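Local coordinates for protein Nrps/pks (Streptomyces albus, PDB 4OPE) that probably catalyses decarboxylative Claisen condensation in oxazolomycin biosynthesis, as a ketosynthase domain of an AT-less type I polyketide synthase, at residues A[6-11]-A[249-254]; A[261-266]-A[431-436]. One frame throughout, in Å; residues are numbered along the deposited sequence.

Contact 1 of 2, residues A[6-11]-A[249-254]; sequences DDEIVI and KRRSAA
Asp7 has CG anti to its backbone N (chi1 -155°), which carries the carboxylate over to the start of helix 251-256. Glu8 has CG beside its own N, and an extended chain beyond it. Arg251 starts with CG anti to N and then bends at chi2 and chi3. Glu8 and Arg251 therefore run side by side and point the same way. Their tips form a salt bridge, with Glu8 OE1 2.6 Å from Arg251 NH1. As a hydrogen bond this pair is weak, because the N-H is poorly aimed, and the two charged planes are turned 36° from each other. Asp7 OD1 uses its syn lone pair to accept a 3.3 Å hydrogen bond from Ser252 N. The carboxylate thus sits at the first turn of the helix, where the helix dipole would probably stabilise its negative charge. Arg250 holds the N-cap position. Arg251 N donates to Glu8 O at 2.8 Å, within the carbonyl plane. Further along, Val10 and Lys249 make an antiparallel hydrogen-bonded pair. Val10 N reaches Lys249 O at 2.8 Å, nearly along the C=O axis. Lys249 N returns a bond to Val10 O at 3.1 Å. Ile9 and Arg250 form the next, non-hydrogen-bonded pair, and their side chains diverge. Ile9 packs on helix 178-192 at Cys187 and Ile190. On the face of Val10, its CG2 lies 3.9 Å from Ala254 CB, and its CG1 meets Arg251 CG at 4.0 Å. The Arg251 chain crosses Val10 at about a right angle. Through these contacts the first turn of the helix lies on the Val10 face of the sheet. Strand 242-250 leads directly into helix 251-256, and with 9-17 forms the strand 5/strand 1 pair of the N-terminal half of the thiolase fold.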
loop_
_atom_site.group_PDB
_atom_site.type_symbol
_atom_site.label_atom_id
_atom_site.label_comp_id
_atom_site.label_asym_id
_atom_site.label_seq_id
_atom_site.Cartn_x
_atom_site.Cartn_y
_atom_site.Cartn_z
ATOM N N ASP A 6 -18.437 15.917 9.624
ATOM C CA ASP A 6 -18.619 17.371 9.932
ATOM C C ASP A 6 -17.277 18.110 10.102
ATOM O O ASP A 6 -17.052 19.140 9.448
ATOM C CB ASP A 6 -19.483 17.557 11.183
ATOM C CG ASP A 6 -19.415 18.974 11.726
ATOM O OD1 ASP A 6 -19.385 19.923 10.911
ATOM O OD2 ASP A 6 -19.375 19.137 12.964
ATOM N N ASP A 7 -16.407 17.604 10.988
ATOM C CA ASP A 7 -15.044 18.134 11.100
ATOM C C ASP A 7 -14.214 17.704 9.853
ATOM O O ASP A 7 -14.075 16.521 9.489
ATOM C CB ASP A 7 -14.362 17.738 12.418
ATOM C CG ASP A 7 -13.241 18.724 12.829
ATOM O OD1 ASP A 7 -12.901 19.637 12.037
ATOM O OD2 ASP A 7 -12.695 18.595 13.958
ATOM N N GLU A 8 -13.684 18.709 9.185
ATOM C CA GLU A 8 -13.087 18.511 7.907
ATOM C C GLU A 8 -11.628 18.158 8.143
ATOM O O GLU A 8 -11.064 18.458 9.197
ATOM C CB GLU A 8 -13.215 19.795 7.083
ATOM C CG GLU A 8 -14.567 20.510 7.209
ATOM C CD GLU A 8 -14.663 21.724 6.294
ATOM O OE1 GLU A 8 -14.027 22.756 6.634
ATOM O OE2 GLU A 8 -15.365 21.634 5.241
ATOM N N ILE A 9 -11.018 17.528 7.154
ATOM C CA ILE A 9 -9.615 17.365 7.162
ATOM C C ILE A 9 -9.019 18.518 6.413
ATOM O O ILE A 9 -9.585 18.930 5.407
ATOM C CB ILE A 9 -9.225 16.123 6.414
ATOM C CG1 ILE A 9 -9.918 14.911 7.021
ATOM C CG2 ILE A 9 -7.716 15.954 6.449
ATOM C CD1 ILE A 9 -9.656 14.751 8.484
ATOM N N VAL A 10 -7.866 19.014 6.882
ATOM C CA VAL A 10 -7.116 20.062 6.203
ATOM C C VAL A 10 -5.651 19.707 6.073
ATOM O O VAL A 10 -5.143 18.847 6.781
ATOM C CB VAL A 10 -7.188 21.389 6.952
ATOM C CG1 VAL A 10 -8.641 21.862 7.059
ATOM C CG2 VAL A 10 -6.545 21.280 8.337
ATOM N N ILE A 11 -4.999 20.365 5.131
ATOM C CA ILE A 11 -3.606 20.206 4.896
ATOM C C ILE A 11 -2.911 21.395 5.551
ATOM O O ILE A 11 -3.186 22.554 5.243
ATOM C CB ILE A 11 -3.277 20.262 3.389
ATOM C CG1 ILE A 11 -3.803 19.030 2.663
ATOM C CG2 ILE A 11 -1.760 20.408 3.133
ATOM C CD1 ILE A 11 -3.639 19.137 1.161
ATOM N N LYS A 249 -4.633 16.981 9.173
ATOM C CA LYS A 249 -5.135 17.328 10.513
ATOM C C LYS A 249 -6.638 17.583 10.412
ATOM O O LYS A 249 -7.101 18.030 9.369
ATOM C CB LYS A 249 -4.507 18.649 10.946
ATOM C CG LYS A 249 -3.889 18.729 12.323
ATOM C CD LYS A 249 -2.707 19.671 12.287
ATOM C CE LYS A 249 -1.877 19.639 13.571
ATOM N NZ LYS A 249 -0.424 19.896 13.270
ATOM N N ARG A 250 -7.388 17.343 11.482
ATOM C CA ARG A 250 -8.750 17.871 11.590
ATOM C C ARG A 250 -8.738 19.381 11.660
ATOM O O ARG A 250 -7.867 19.951 12.335
ATOM C CB ARG A 250 -9.436 17.352 12.831
ATOM C CG ARG A 250 -9.888 15.930 12.688
ATOM C CD ARG A 250 -10.677 15.531 13.893
ATOM N NE ARG A 250 -10.917 14.096 13.990
ATOM C CZ ARG A 250 -11.875 13.448 13.330
ATOM N NH1 ARG A 250 -12.675 14.089 12.464
ATOM N NH2 ARG A 250 -12.021 12.140 13.532
ATOM N N ARG A 251 -9.690 20.040 10.982
ATOM C CA ARG A 251 -9.746 21.510 11.027
ATOM C C ARG A 251 -9.693 22.046 12.458
ATOM O O ARG A 251 -8.919 22.962 12.752
ATOM C CB ARG A 251 -10.993 22.083 10.359
ATOM C CG ARG A 251 -10.765 23.538 9.940
ATOM C CD ARG A 251 -11.993 24.436 9.959
ATOM N NE ARG A 251 -12.723 24.523 8.683
ATOM C CZ ARG A 251 -12.345 25.221 7.597
ATOM N NH1 ARG A 251 -13.147 25.209 6.531
ATOM N NH2 ARG A 251 -11.179 25.908 7.541
ATOM N N SER A 252 -10.502 21.454 13.337
ATOM C CA SER A 252 -10.542 21.850 14.727
ATOM C C SER A 252 -9.162 21.793 15.359
ATOM O O SER A 252 -8.785 22.685 16.110
ATOM C CB SER A 252 -11.506 20.976 15.513
ATOM O OG SER A 252 -11.229 19.600 15.319
ATOM N N ALA A 253 -8.376 20.776 15.064
ATOM C CA ALA A 253 -7.067 20.730 15.684
ATOM C C ALA A 253 -6.146 21.792 15.102
ATOM O O ALA A 253 -5.379 22.388 15.834
ATOM C CB ALA A 253 -6.460 19.345 15.609
ATOM N N ALA A 254 -6.236 22.050 13.800
ATOM C CA ALA A 254 -5.427 23.089 13.184
ATOM C C ALA A 254 -5.765 24.475 13.707
ATOM O O ALA A 254 -4.880 25.291 13.927
ATOM C CB ALA A 254 -5.627 23.075 11.685
#

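Contact 2 of 2, residues A[261-266]-A[431-436]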
loop_
_atom_site.group_PDB
_atom_site.type_symbol
_atom_site.label_atom_id
_atom_site.label_comp_id
_atom_site.label_asym_id
_atom_site.label_seq_id
_atom_site.Cartn_x
_atom_site.Cartn_y
_atom_site.Cartn_z
ATOM N N VAL A 261 -3.264 26.962 7.479
ATOM C CA VAL A 261 -4.027 25.980 6.706
ATOM C C VAL A 261 -3.837 26.226 5.198
ATOM O O VAL A 261 -4.101 27.301 4.689
ATOM C CB VAL A 261 -5.500 26.051 7.108
ATOM C CG1 VAL A 261 -6.340 25.165 6.235
ATOM C CG2 VAL A 261 -5.659 25.578 8.526
ATOM N N LEU A 262 -3.385 25.219 4.476
ATOM C CA LEU A 262 -3.096 25.377 3.052
ATOM C C LEU A 262 -4.278 25.102 2.157
ATOM O O LEU A 262 -4.330 25.585 1.016
ATOM C CB LEU A 262 -1.968 24.429 2.657
ATOM C CG LEU A 262 -0.539 24.972 2.803
ATOM C CD1 LEU A 262 -0.422 25.904 3.970
ATOM C CD2 LEU A 262 0.474 23.883 2.977
ATOM N N ALA A 263 -5.205 24.284 2.647
ATOM C CA ALA A 263 -6.351 23.864 1.861
ATOM C C ALA A 263 -7.220 22.953 2.708
ATOM O O ALA A 263 -6.747 22.230 3.587
ATOM C CB ALA A 263 -5.904 23.124 0.605
ATOM N N VAL A 264 -8.503 22.990 2.420
ATOM C CA VAL A 264 -9.439 22.082 3.020
ATOM C C VAL A 264 -9.654 20.982 2.022
ATOM O O VAL A 264 -9.963 21.254 0.839
ATOM C CB VAL A 264 -10.798 22.774 3.232
ATOM C CG1 VAL A 264 -11.826 21.797 3.763
ATOM C CG2 VAL A 264 -10.628 23.961 4.153
ATOM N N VAL A 265 -9.531 19.747 2.499
ATOM C CA VAL A 265 -9.794 18.596 1.685
ATOM C C VAL A 265 -11.281 18.290 1.676
ATOM O O VAL A 265 -11.775 17.601 2.551
ATOM C CB VAL A 265 -9.025 17.413 2.224
ATOM C CG1 VAL A 265 -9.329 16.140 1.400
ATOM C CG2 VAL A 265 -7.534 17.757 2.166
ATOM N N ARG A 266 -11.988 18.819 0.686
ATOM C CA ARG A 266 -13.436 18.664 0.629
ATOM C C ARG A 266 -13.875 17.210 0.427
ATOM O O ARG A 266 -14.804 16.758 1.069
ATOM C CB ARG A 266 -14.032 19.583 -0.447
ATOM C CG ARG A 266 -14.021 21.089 -0.065
ATOM C CD ARG A 266 -15.271 21.555 0.689
ATOM N NE ARG A 266 -16.484 21.498 -0.152
ATOM C CZ ARG A 266 -16.855 22.423 -1.054
ATOM N NH1 ARG A 266 -16.128 23.524 -1.234
ATOM N NH2 ARG A 266 -17.966 22.263 -1.776
ATOM N N VAL A 431 -9.293 14.020 -6.061
ATOM C CA VAL A 431 -9.450 14.858 -4.870
ATOM C C VAL A 431 -9.879 16.307 -5.148
ATOM O O VAL A 431 -9.415 16.951 -6.071
ATOM C CB VAL A 431 -8.208 14.799 -3.941
ATOM C CG1 VAL A 431 -6.934 14.974 -4.701
ATOM C CG2 VAL A 431 -8.258 15.866 -2.869
ATOM N N ILE A 432 -10.830 16.783 -4.332
ATOM C CA ILE A 432 -11.334 18.144 -4.368
ATOM C C ILE A 432 -10.776 18.937 -3.187
ATOM O O ILE A 432 -10.935 18.526 -2.023
ATOM C CB ILE A 432 -12.859 18.174 -4.221
ATOM C CG1 ILE A 432 -13.548 17.110 -5.088
ATOM C CG2 ILE A 432 -13.394 19.512 -4.630
ATOM C CD1 ILE A 432 -13.648 17.414 -6.563
ATOM N N LEU A 433 -10.130 20.065 -3.485
ATOM C CA LEU A 433 -9.603 20.963 -2.461
ATOM C C LEU A 433 -10.248 22.349 -2.462
ATOM O O LEU A 433 -10.783 22.825 -3.470
ATOM C CB LEU A 433 -8.108 21.130 -2.639
ATOM C CG LEU A 433 -7.316 19.834 -2.597
ATOM C CD1 LEU A 433 -5.844 20.134 -2.734
ATOM C CD2 LEU A 433 -7.517 19.068 -1.306
ATOM N N GLU A 434 -10.210 23.006 -1.314
ATOM C CA GLU A 434 -10.732 24.352 -1.203
ATOM C C GLU A 434 -9.702 25.171 -0.485
ATOM O O GLU A 434 -9.138 24.748 0.520
ATOM C CB GLU A 434 -12.054 24.341 -0.442
ATOM C CG GLU A 434 -12.799 25.662 -0.405
ATOM C CD GLU A 434 -14.111 25.586 0.382
ATOM O OE1 GLU A 434 -15.102 26.219 -0.040
ATOM O OE2 GLU A 434 -14.177 24.894 1.418
ATOM N N GLU A 435 -9.454 26.348 -1.038
ATOM C CA GLU A 435 -8.615 27.376 -0.443
ATOM C C GLU A 435 -9.121 27.714 0.941
ATOM O O GLU A 435 -10.319 27.610 1.175
ATOM C CB GLU A 435 -8.715 28.610 -1.317
ATOM C CG GLU A 435 -7.967 29.823 -0.834
ATOM C CD GLU A 435 -8.264 31.057 -1.668
ATOM O OE1 GLU A 435 -9.334 31.093 -2.331
ATOM O OE2 GLU A 435 -7.429 32.016 -1.631
ATOM N N SER A 436 -8.224 28.110 1.854
ATOM C CA SER A 436 -8.584 28.493 3.212
ATOM C C SER A 436 -8.444 29.993 3.437
ATOM O O SER A 436 -7.385 30.574 3.132
ATOM C CB SER A 436 -7.644 27.821 4.184
ATOM O OG SER A 436 -6.395 28.509 4.197
#
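Val265 and Leu433 form the tightly packed side of this antiparallel strand pair. They lie side by side and point the same way, with Val265 CG2 3.7 Å from Leu433 CD2. Leu433 has CG beside its backbone N (chi1 -58°), which brings CD2 up to Val265. Ala263 CB faces Leu433 CB and Val265 CG1 faces Val431 CG2, both more loosely. The backbone is gripped most firmly at Val264 and Glu434, a hydrogen-bonded pair. Val264 N donates to Glu434 O at 2.7 Å, almost straight at 170°. Glu434 N donates back to Val264 O at 2.8 Å. Arg266 N reaches Ile432 O only weakly. On the Val264 and Glu434 face Val264 is buried, while the Glu434 and Arg266 side chains are partly exposed. Glu434 has CG anti to N and an extended chain, while Arg266 is bent at chi2 and chi3. The two side chains cross obliquely. Arg266 NH1 lies 3.1 Å from Glu434 OE1 in a salt bridge, with the planes 53° apart. Arg266 CG also rests on Glu434 CB at 3.8 Å. The stronger partner of Arg266 is Ala298 O, bonded by NH2. An alanine here would remove the salt bridge to Glu434 and the bond to Ala298 O, and would probably leave the Glu434 carboxylate less well held. At the far end the strands have given way to loop. There Ser436 OG donates to Val261 O at 2.6 Å from above the carbonyl plane, and Ser436 CB packs on Val261 CG1. Helix 356-370 covers the Leu433 face through Leu361, Leu365 and Phe368. Strand 9-17 borders 261-266, with Ile11 against Val265. Strand 416-422 borders 431-436, with Ile419 against Val431 and Leu433.

Overall arrangement
Contact 1 and contact 2 lie in one mixed sheet, with centres about 10 Å apart. The local strand order is 242-250, 9-17, 263-272, 427-434, each antiparallel to the next. Contact 1 pairs the first and fifth strands of the N-terminal half (9-17 and 242-250). Contact 2 pairs the corresponding strands of the C-terminal half (263-272 and 427-434). The halves meet where 9-17 pairs with 263-272: Ile11 O and Leu262 N are 2.8 Å apart, a probable hydrogen bond. Along the chain the contacts come in series. Contact 1 closes at helix 251-256, and after a short loop strand 263-272 follows. The arrangement is consistent with the internal duplication of the thiolase fold.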